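Local coordinates for protein putative 2-dehydro-3-deoxygalactonokinase (Sinorhizobium meliloti, PDB 3T69) that probably phosphorylates 2-dehydro-3-deoxy-D-galactonate at the expense of ATP, a step in galactose breakdown by the DeLey-Doudoroff pathway, at residues A300-R303 against A304-L308; I101-V104 against D105-I108; S221-A224 against G225-H229; D123-R126 against G127-Q131; G74-G78 against W79-G83. One frame throughout, in Å; residues are numbered along the deposited sequence.

Overall arrangement
Each of the five contacts is local, and along the chain they stand in series, none nested in or crossing another. Contact 5 (74-83) closes the loop between strands 67-71 and 84-86. Contact 2 (101-108) turns strand 99-101 into strand 108-116, with Ile101 lying on Trp79 of contact 5. Contact 4 (123-131) carries strand 123-125 into helix 128-139 and reaches back to contact 5 through Arg126 and Gly83. Contact 3 (221-229) ends helix 215-228 in the distant helical part; its centre is about 43 Å from that of contact 5, yet both touch the second subunit. Contact 1 (300-308) ends helix 290-305 and meets contact 2 through Trp306 and Asp107.

Contact 1: residues A300-R303 against A304-L308; sequences AAAR and AIWPL
Ala302 and Trp306 meet twice, once through the backbone and once through side chains. The N-H of Trp306 points at Ala302 O (3.1 Å, 157° at the hydrogen), nearly along the C=O axis, and, separately, Ala302 CB touches Trp306 CE3 at 4.2 Å, near the fused bond of the indole. Trp306 CG sits beside its backbone N (chi1 -52°), which folds the ring back along the last turn toward the alanine. Next to it, Ile305 CG1 lies 3.6 Å above the indole plane, over its centre. That branch occupies the position between backbone N and carbonyl carbon (chi1 74°), and all three outer carbons of Ile305 also skirt Ala301 O, with CD1 at 3.8 Å. This is the C-terminal end of helix 290-305: Ile305 N reaches Ala301 O only weakly (3.2 Å), Ala304 N is shared weakly between Ala300 O and Ala301 O, and the straighter bond from Trp306 N to Ala302 O closes the last turn. Trp306 then leaves helical angles. Pro307 brings no N-H to the end of the helix; its CB lies 3.5 Å from Arg303 O instead. Farther out, Trp306 NE1 donates to Asp107 OD2, and the backbone oxygen of Trp306 is bonded to Tyr8 OH. The indole also rests on Pro66 and on Arg109 of strand 108-116, while Ala301 packs against Ala95 and Leu111.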
# COMPACT_ATOMS: atom_id res chain seq x y z
N ALA B 300 16.52 -4.93 32.32
CA ALA B 300 15.87 -5.93 33.16
C ALA B 300 16.28 -7.38 32.78
O ALA B 300 16.30 -8.26 33.65
CB ALA B 300 14.38 -5.76 33.13
N ALA B 301 16.63 -7.59 31.51
CA ALA B 301 17.09 -8.89 31.04
C ALA B 301 18.51 -9.15 31.47
O ALA B 301 18.78 -10.20 32.04
CB ALA B 301 16.92 -9.06 29.46
N ALA B 302 19.41 -8.22 31.19
CA ALA B 302 20.78 -8.25 31.68
C ALA B 302 20.89 -8.48 33.20
O ALA B 302 21.63 -9.32 33.63
CB ALA B 302 21.49 -6.99 31.29
N ARG B 303 20.13 -7.75 34.01
CA ARG B 303 20.25 -7.91 35.47
C ARG B 303 19.89 -9.35 35.80
O ARG B 303 20.39 -9.91 36.79
CB ARG B 303 19.33 -6.94 36.28
CG ARG B 303 19.64 -5.40 36.35
CD ARG B 303 18.63 -4.65 37.34
NE ARG B 303 18.90 -3.18 37.49
CZ ARG B 303 18.39 -2.34 38.43
NH1 ARG B 303 17.56 -2.76 39.39
NH2 ARG B 303 18.73 -1.04 38.41
N ALA B 304 18.99 -9.95 34.99
CA ALA B 304 18.41 -11.27 35.30
C ALA B 304 19.30 -12.46 34.95
O ALA B 304 19.22 -13.51 35.58
CB ALA B 304 16.99 -11.44 34.71
N ILE B 305 20.16 -12.32 33.95
CA ILE B 305 20.95 -13.48 33.64
C ILE B 305 22.37 -13.34 34.12
O ILE B 305 23.07 -14.34 34.33
CB ILE B 305 20.80 -13.95 32.16
CG1 ILE B 305 21.52 -13.03 31.17
CG2 ILE B 305 19.30 -14.09 31.82
CD1 ILE B 305 20.65 -12.74 29.92
N TRP B 306 22.78 -12.09 34.34
CA TRP B 306 24.10 -11.81 34.92
C TRP B 306 23.92 -10.96 36.15
O TRP B 306 24.41 -9.83 36.17
CB TRP B 306 25.02 -11.13 33.92
CG TRP B 306 25.12 -11.85 32.60
CD1 TRP B 306 25.57 -13.14 32.38
CD2 TRP B 306 24.75 -11.33 31.31
NE1 TRP B 306 25.51 -13.43 31.02
CE2 TRP B 306 25.02 -12.35 30.35
CE3 TRP B 306 24.23 -10.11 30.87
CZ2 TRP B 306 24.78 -12.17 28.98
CZ3 TRP B 306 23.99 -9.94 29.50
CH2 TRP B 306 24.27 -10.96 28.58
N PRO B 307 23.22 -11.48 37.17
CA PRO B 307 22.99 -10.66 38.36
C PRO B 307 24.33 -10.33 38.96
O PRO B 307 25.25 -11.11 38.86
CB PRO B 307 22.17 -11.58 39.30
CG PRO B 307 21.72 -12.77 38.42
CD PRO B 307 22.86 -12.89 37.41
N LEU B 308 24.47 -9.15 39.53
CA LEU B 308 25.76 -8.76 40.05
C LEU B 308 25.93 -9.17 41.53
O LEU B 308 24.94 -9.42 42.22
CB LEU B 308 26.06 -7.27 39.74
CG LEU B 308 24.97 -6.18 39.72
CD1 LEU B 308 25.54 -4.96 39.03
CD2 LEU B 308 23.55 -6.57 39.10

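Contact 2: residues I101-V104 against D105-I108; sequences IPDV and DRDI
The carboxylate of Asp103 lies beside the chain of Arg106, the two side chains extending alongside one another with their flat groups turned 50° from each other. Contact is made on the aliphatic part: Asp103 OD2 meets Arg106 CG at 3.3 Å, whereas OD2 and the guanidinium NE stay 4.7 Å apart, so no salt bridge forms. The guanidinium is engaged elsewhere, its NH1 donating to Leu65 O and Pro62 O. On the carboxylate's other oxygen, OD1, the backbone N-H of Asp105 forms a weak bond (3.4 Å) in the pattern of an Asx turn. Asp103 has CG anti to its own backbone N (chi1 -171°), which swings the acid across the turn toward Asp105 and Arg106. The OD1 atoms of Asp103 and Asp105 are 4.8 Å apart, and this nearness of like charges might slightly raise the pKa of one acid. At the base of the loop Ile101 N donates a straight bond to Ile108 O (2.8 Å, 168°), and Ile101 CB touches Ile108 CG2 at 4.0 Å. Ile108 CD1 lies near Asp103 OD2. The whole is the tip of a beta hairpin between strands 99-101 and 108-116. Asp107 pairs with Arg109 in a salt bridge and exchanges backbone bonds with Ile67, while Arg106 and Ile108 pack on Ile67 and Ile69 of strand 67-71.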
# COMPACT_ATOMS: atom_id res chain seq x y z
N ILE B 101 24.49 -16.70 20.92
CA ILE B 101 25.37 -16.74 19.76
C ILE B 101 26.72 -17.27 20.24
O ILE B 101 27.33 -16.70 21.14
CB ILE B 101 25.49 -15.35 19.09
CG1 ILE B 101 24.08 -14.89 18.73
CG2 ILE B 101 26.48 -15.38 17.91
CD1 ILE B 101 23.99 -14.01 17.62
N PRO B 102 27.16 -18.40 19.67
CA PRO B 102 28.39 -19.01 20.18
C PRO B 102 29.55 -18.02 20.08
O PRO B 102 29.70 -17.35 19.07
CB PRO B 102 28.59 -20.23 19.25
CG PRO B 102 27.25 -20.54 18.72
CD PRO B 102 26.58 -19.20 18.55
N ASP B 103 30.32 -17.90 21.14
CA ASP B 103 31.54 -17.08 21.12
C ASP B 103 32.37 -17.44 22.35
O ASP B 103 31.84 -17.55 23.46
CB ASP B 103 31.22 -15.57 21.05
CG ASP B 103 32.47 -14.70 20.79
OD1 ASP B 103 33.54 -15.25 20.47
OD2 ASP B 103 32.39 -13.46 20.93
N VAL B 104 33.66 -17.69 22.16
CA VAL B 104 34.49 -18.07 23.30
C VAL B 104 34.80 -16.83 24.18
O VAL B 104 34.86 -16.91 25.41
CB VAL B 104 35.75 -18.88 22.85
CG1 VAL B 104 36.47 -18.21 21.63
CG2 VAL B 104 36.73 -19.08 24.00
N ASP B 105 34.92 -15.67 23.53
CA ASP B 105 35.23 -14.39 24.17
C ASP B 105 34.14 -13.66 24.91
O ASP B 105 34.45 -12.86 25.79
CB ASP B 105 35.85 -13.44 23.17
CG ASP B 105 37.15 -13.94 22.70
OD1 ASP B 105 37.76 -13.31 21.83
OD2 ASP B 105 37.55 -15.00 23.24
N ARG B 106 32.89 -13.89 24.54
CA ARG B 106 31.78 -13.22 25.22
C ARG B 106 30.50 -13.96 25.15
O ARG B 106 30.28 -14.74 24.20
CB ARG B 106 31.52 -11.80 24.75
CG ARG B 106 32.22 -11.37 23.49
CD ARG B 106 31.77 -10.00 23.17
NE ARG B 106 32.88 -9.18 22.71
CZ ARG B 106 33.38 -8.15 23.39
NH1 ARG B 106 32.90 -7.81 24.59
NH2 ARG B 106 34.38 -7.45 22.83
N ASP B 107 29.69 -13.70 26.17
CA ASP B 107 28.40 -14.30 26.33
C ASP B 107 27.39 -13.39 25.65
O ASP B 107 26.98 -12.37 26.19
CB ASP B 107 28.08 -14.49 27.81
CG ASP B 107 26.71 -15.11 28.04
OD1 ASP B 107 25.80 -15.00 27.19
OD2 ASP B 107 26.49 -15.69 29.10
N ILE B 108 27.02 -13.77 24.44
CA ILE B 108 26.13 -13.00 23.56
C ILE B 108 24.80 -13.73 23.50
O ILE B 108 24.73 -14.88 23.05
CB ILE B 108 26.72 -12.89 22.11
CG1 ILE B 108 28.16 -12.40 22.13
CG2 ILE B 108 25.89 -11.97 21.23
CD1 ILE B 108 28.68 -11.95 20.77

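Contact 3: residues S221-A224 against G225-H229; sequences SVRA and GQLLH
From Ser221 to Leu228 the backbone keeps four successive alpha-helical bonds, running from Gly225 N to Ser221 O (2.7 Å) at one end to Leu228 N to Ala224 O (2.9 Å) at the other. On one flank, Arg223 NH2 donates to Gln226 OE1 at 2.9 Å and 166°. The oxygen lies at the guanidinium edge, close to its plane, with the amide plane turned 34° away. Gln226 directs CG anti to its backbone N (chi1 -176°) and bends at chi2, which returns the amide toward the preceding turn. Leu227, one residue on, covers a guanidinium face: its CG stands 3.8 Å above the plane over the centre, and CD2 touches NH2 at 3.6 Å. These i to i+3 and i to i+4 contacts lie near the C-terminal end of helix 215-228, at the dimer interface, where Ala224 packs on Asp123 and Leu227 on Arg76 of the second subunit. With an alanine in place of Arg223, Gln226 OE1 would probably lose its donor and Leu227 the flat group beneath it. Ser221 OG is bonded to Pro122 O of the second subunit, and Arg223 itself rests on Ile183, Leu184 and His186.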
# COMPACT_ATOMS: atom_id res chain seq x y z
N SER B 221 -6.53 9.96 -4.75
CA SER B 221 -6.84 11.36 -4.73
C SER B 221 -5.66 12.24 -4.46
O SER B 221 -5.64 13.35 -4.89
CB SER B 221 -7.98 11.62 -3.78
OG SER B 221 -9.20 11.34 -4.42
N VAL B 222 -4.67 11.79 -3.72
CA VAL B 222 -3.56 12.68 -3.58
C VAL B 222 -2.94 12.93 -4.94
O VAL B 222 -2.57 14.02 -5.22
CB VAL B 222 -2.55 12.27 -2.49
CG1 VAL B 222 -3.10 11.30 -1.53
CG2 VAL B 222 -1.28 11.84 -3.05
N ARG B 223 -2.80 11.94 -5.79
CA ARG B 223 -2.34 12.18 -7.15
C ARG B 223 -3.33 12.88 -8.07
O ARG B 223 -2.93 13.63 -8.89
CB ARG B 223 -1.74 10.96 -7.83
CG ARG B 223 -2.11 10.86 -9.27
CD ARG B 223 -0.96 10.69 -10.19
NE ARG B 223 -0.20 11.91 -10.30
CZ ARG B 223 0.57 12.22 -11.33
NH1 ARG B 223 0.67 11.41 -12.35
NH2 ARG B 223 1.23 13.35 -11.32
N ALA B 224 -4.61 12.60 -7.97
CA ALA B 224 -5.58 13.30 -8.82
C ALA B 224 -5.75 14.75 -8.38
O ALA B 224 -5.99 15.63 -9.22
CB ALA B 224 -6.90 12.60 -8.86
N GLY B 225 -5.63 14.97 -7.05
CA GLY B 225 -5.56 16.30 -6.45
C GLY B 225 -4.40 17.08 -7.03
O GLY B 225 -4.52 18.25 -7.40
N GLN B 226 -3.26 16.43 -7.18
CA GLN B 226 -2.09 17.09 -7.70
C GLN B 226 -2.21 17.38 -9.18
O GLN B 226 -1.72 18.39 -9.64
CB GLN B 226 -0.86 16.24 -7.43
CG GLN B 226 0.42 16.86 -7.83
CD GLN B 226 1.08 16.04 -8.88
OE1 GLN B 226 1.18 14.80 -8.76
NE2 GLN B 226 1.53 16.71 -9.94
N LEU B 227 -2.87 16.49 -9.92
CA LEU B 227 -3.13 16.72 -11.33
C LEU B 227 -4.16 17.83 -11.63
O LEU B 227 -3.93 18.65 -12.52
CB LEU B 227 -3.55 15.40 -12.01
CG LEU B 227 -2.43 14.43 -12.39
CD1 LEU B 227 -3.02 13.21 -13.11
CD2 LEU B 227 -1.33 15.10 -13.23
N LEU B 228 -5.28 17.85 -10.92
CA LEU B 228 -6.40 18.75 -11.28
C LEU B 228 -6.32 20.17 -10.69
O LEU B 228 -6.65 21.16 -11.33
CB LEU B 228 -7.74 18.12 -10.91
CG LEU B 228 -8.08 16.86 -11.68
CD1 LEU B 228 -9.40 16.33 -11.15
CD2 LEU B 228 -8.15 17.17 -13.13
N HIS B 229 -5.91 20.22 -9.43
CA HIS B 229 -5.54 21.43 -8.74
C HIS B 229 -4.08 21.16 -8.55
O HIS B 229 -3.64 20.06 -8.93
CB HIS B 229 -6.31 21.39 -7.46
CG HIS B 229 -7.73 21.00 -7.71
ND1 HIS B 229 -8.26 19.81 -7.28
CD2 HIS B 229 -8.69 21.60 -8.45
CE1 HIS B 229 -9.52 19.73 -7.67
NE2 HIS B 229 -9.80 20.80 -8.38

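Contact 4: residues D123-R126 against G127-Q131; sequences DVMR and GEETQ
Met125 closes strand 123-125 over the start of helix 128-139, a strand-turn-helix junction in which its side chain touches Glu128 and Glu129. The packing is carried by sulfur: Met125 SD lies 3.8 Å from Glu128 CB and 3.6 Å from Glu129 N. Met125 and Glu129 run past one another antiparallel, and Met125 CG lies 3.8 Å from Glu129 OE1. Outward, Met125 also packs on Leu114 and Phe166, which join the junction to strands 108-116 and 162-169. Among backbone effects, Gly127 holds the N-cap position with a positive phi of 130°, where a beta carbon would jam against the carbonyl of Arg126. The charged and polar contacts fall to two side chains. Arg126 finds its partners elsewhere: NH1 donates to Gly83 O, and the guanidinium makes a cation-pi contact with Tyr84. Side-chain hydrogen bonding at the helix start centres on Glu129, whose CG lies between backbone N and carbonyl carbon (chi1 78°) with a bend at chi2 that curls the acid back over the turn. Its OE1 receives the Gly127 N-H through the syn lone pair (2.8 Å, 171°). Its OE2 takes the hydroxyl of Thr130 at 2.9 Å from OG1, on the anti side, tilted out of the carboxylate plane.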
# COMPACT_ATOMS: atom_id res chain seq x y z
N ASP B 123 -0.03 -13.08 14.28
CA ASP B 123 0.77 -11.86 14.46
C ASP B 123 2.12 -12.01 15.15
O ASP B 123 2.38 -12.96 15.89
CB ASP B 123 -0.02 -10.74 15.13
CG ASP B 123 0.26 -9.39 14.50
OD1 ASP B 123 1.37 -9.12 14.02
OD2 ASP B 123 -0.68 -8.59 14.45
N VAL B 124 2.99 -11.07 14.88
CA VAL B 124 4.39 -11.29 15.18
C VAL B 124 5.10 -10.02 15.60
O VAL B 124 4.75 -8.93 15.15
CB VAL B 124 5.00 -12.00 13.97
CG1 VAL B 124 6.09 -11.15 13.24
CG2 VAL B 124 5.37 -13.41 14.34
N MET B 125 6.04 -10.12 16.52
CA MET B 125 6.73 -8.91 17.01
C MET B 125 8.09 -9.34 17.45
O MET B 125 8.22 -10.34 18.13
CB MET B 125 5.94 -8.15 18.10
CG MET B 125 6.34 -8.33 19.58
SD MET B 125 5.60 -7.21 20.84
CE MET B 125 3.90 -7.30 20.38
N ARG B 126 9.09 -8.66 16.95
CA ARG B 126 10.46 -8.93 17.32
C ARG B 126 11.16 -7.59 17.74
O ARG B 126 11.66 -6.85 16.88
CB ARG B 126 11.11 -9.64 16.13
CG ARG B 126 12.08 -10.70 16.46
CD ARG B 126 12.71 -11.40 15.28
NE ARG B 126 12.10 -12.69 14.97
CZ ARG B 126 12.11 -13.78 15.77
NH1 ARG B 126 12.72 -13.77 16.94
NH2 ARG B 126 11.51 -14.90 15.36
N GLY B 127 11.15 -7.24 19.04
CA GLY B 127 11.85 -6.02 19.54
C GLY B 127 11.03 -5.07 20.43
O GLY B 127 11.52 -4.47 21.41
N GLU B 128 9.77 -4.91 20.06
CA GLU B 128 8.78 -4.16 20.81
C GLU B 128 8.45 -4.90 22.09
O GLU B 128 7.88 -4.31 23.03
CB GLU B 128 7.49 -4.00 19.96
CG GLU B 128 7.58 -3.10 18.68
CD GLU B 128 8.08 -3.81 17.45
OE1 GLU B 128 8.23 -5.05 17.49
OE2 GLU B 128 8.35 -3.14 16.42
N GLU B 129 8.76 -6.19 22.16
CA GLU B 129 8.49 -6.88 23.44
C GLU B 129 9.52 -6.40 24.47
O GLU B 129 9.24 -6.40 25.64
CB GLU B 129 8.46 -8.42 23.35
CG GLU B 129 9.81 -9.08 23.30
CD GLU B 129 10.52 -8.68 22.05
OE1 GLU B 129 9.82 -8.63 21.02
OE2 GLU B 129 11.74 -8.39 22.07
N THR B 130 10.70 -6.00 24.03
CA THR B 130 11.69 -5.51 24.95
C THR B 130 11.42 -4.06 25.43
O THR B 130 11.71 -3.73 26.58
CB THR B 130 13.08 -5.67 24.38
OG1 THR B 130 13.31 -7.08 24.18
CG2 THR B 130 14.11 -5.12 25.36
N GLN B 131 10.82 -3.24 24.56
CA GLN B 131 10.33 -1.95 25.00
C GLN B 131 9.16 -2.19 25.94
O GLN B 131 8.86 -1.37 26.78
CB GLN B 131 9.95 -1.06 23.82
CG GLN B 131 11.01 -1.03 22.70
CD GLN B 131 10.61 -0.15 21.50
OE1 GLN B 131 9.70 -0.48 20.74
NE2 GLN B 131 11.29 0.96 21.35

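Contact 5: residues G74-G78 against W79-G83; sequences GARQG and WKEAG. With SO4 (sulfate ion), chain E.
Arg76 and Glu81 run abreast across this loop, and Arg76 can be followed outward. From CB, CG turns to the side of the backbone N (chi1 -85°) and there meets Glu81 OE2 at 3.1 Å; CD passes the same oxygen at 3.9 Å. Bends at chi2 and chi3 then carry the guanidinium off, leaving NE 5.2 Å from OE2 and the two flat groups 39° apart, without a salt bridge. NE gives a weak bond to O2 of a sulfate ion (3.2 Å). NH2 is directed at that O2 too, but the modelled separation is too short to trust. The sulfur lies in the guanidinium plane, at its edge. The loop bends at a type I turn from Ala75 to Gly78, and Ala82 N closes it on Gly74 O (2.8 Å, 163°), with Gly74 CA facing Lys80 O in a CA-H...O contact. Trp79 stacks on Phe48 and meets His49 edge-to-face, while Lys80 NZ donates to Ala100 O. Gln77 CG comes within 3.2 Å of sulfate O4. An alanine in place of Gln77 lacks that carbon and would probably leave the sulfate without this neighbour and weaken the packing on Met40 and on Arg223 of the second subunit. Arg223 NH2 of the second subunit also binds this sulfate, probably from the crystallisation liquor, so arginines of two subunits gather round one anion, consistent with an interface pocket favouring negative charge.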
# COMPACT_ATOMS: atom_id res chain seq x y z
N GLY B 74 17.33 -11.38 15.56
CA GLY B 74 16.84 -12.70 15.90
C GLY B 74 15.82 -13.30 14.93
O GLY B 74 15.26 -14.34 15.22
N ALA B 75 15.60 -12.66 13.79
CA ALA B 75 14.73 -13.23 12.76
C ALA B 75 15.44 -14.27 11.94
O ALA B 75 16.67 -14.29 11.90
CB ALA B 75 14.20 -12.14 11.85
N ARG B 76 14.66 -15.13 11.29
CA ARG B 76 15.17 -16.13 10.29
C ARG B 76 16.22 -15.57 9.30
O ARG B 76 17.17 -16.25 8.95
CB ARG B 76 14.00 -16.64 9.43
CG ARG B 76 13.20 -17.78 9.99
CD ARG B 76 11.70 -17.67 9.68
NE ARG B 76 11.33 -17.57 8.26
CZ ARG B 76 10.39 -18.34 7.69
NH1 ARG B 76 9.77 -19.26 8.42
NH2 ARG B 76 10.05 -18.17 6.40
N GLN B 77 16.00 -14.34 8.84
CA GLN B 77 16.84 -13.71 7.79
C GLN B 77 17.87 -12.81 8.46
O GLN B 77 18.26 -11.75 7.91
CB GLN B 77 15.97 -12.84 6.86
CG GLN B 77 14.48 -13.19 6.80
CD GLN B 77 13.63 -12.63 8.02
OE1 GLN B 77 13.32 -11.41 8.11
NE2 GLN B 77 13.23 -13.55 8.93
N GLY B 78 18.28 -13.22 9.66
CA GLY B 78 19.11 -12.41 10.51
C GLY B 78 20.28 -13.19 11.03
O GLY B 78 20.71 -14.16 10.41
N TRP B 79 20.79 -12.76 12.18
CA TRP B 79 21.93 -13.42 12.78
C TRP B 79 21.71 -14.88 13.15
O TRP B 79 22.44 -15.74 12.70
CB TRP B 79 22.44 -12.66 13.99
CG TRP B 79 23.92 -12.95 14.28
CD1 TRP B 79 24.70 -13.92 13.69
CD2 TRP B 79 24.77 -12.28 15.23
NE1 TRP B 79 25.97 -13.86 14.20
CE2 TRP B 79 26.05 -12.87 15.14
CE3 TRP B 79 24.57 -11.22 16.14
CZ2 TRP B 79 27.11 -12.47 15.94
CZ3 TRP B 79 25.64 -10.81 16.92
CH2 TRP B 79 26.89 -11.43 16.81
N LYS B 80 20.74 -15.13 14.01
CA LYS B 80 20.38 -16.47 14.40
C LYS B 80 18.94 -16.43 14.86
O LYS B 80 18.54 -15.49 15.54
CB LYS B 80 21.27 -16.97 15.52
CG LYS B 80 21.07 -18.44 15.78
CD LYS B 80 22.13 -18.96 16.68
CE LYS B 80 21.77 -20.35 17.15
NZ LYS B 80 22.62 -20.64 18.32
N GLU B 81 18.14 -17.41 14.45
CA GLU B 81 16.73 -17.39 14.79
C GLU B 81 16.58 -17.47 16.33
O GLU B 81 16.99 -18.44 16.96
CB GLU B 81 15.96 -18.51 14.04
CG GLU B 81 14.64 -18.95 14.70
CD GLU B 81 13.52 -19.39 13.74
OE1 GLU B 81 12.38 -19.61 14.26
OE2 GLU B 81 13.76 -19.51 12.49
N ALA B 82 16.06 -16.41 16.93
CA ALA B 82 15.68 -16.42 18.35
C ALA B 82 14.26 -16.95 18.34
O ALA B 82 13.68 -17.12 17.29
CB ALA B 82 15.75 -15.01 18.92
N GLY B 83 13.62 -17.26 19.43
CA GLY B 83 12.30 -17.82 19.15
C GLY B 83 11.20 -16.80 19.16
O GLY B 83 11.40 -15.63 18.82
S SO4 E . 12.04 -15.49 4.80
O1 SO4 E . 12.05 -15.54 3.34
O2 SO4 E . 10.97 -16.34 5.32
O3 SO4 E . 13.32 -15.94 5.33
O4 SO4 E . 11.83 -14.14 5.24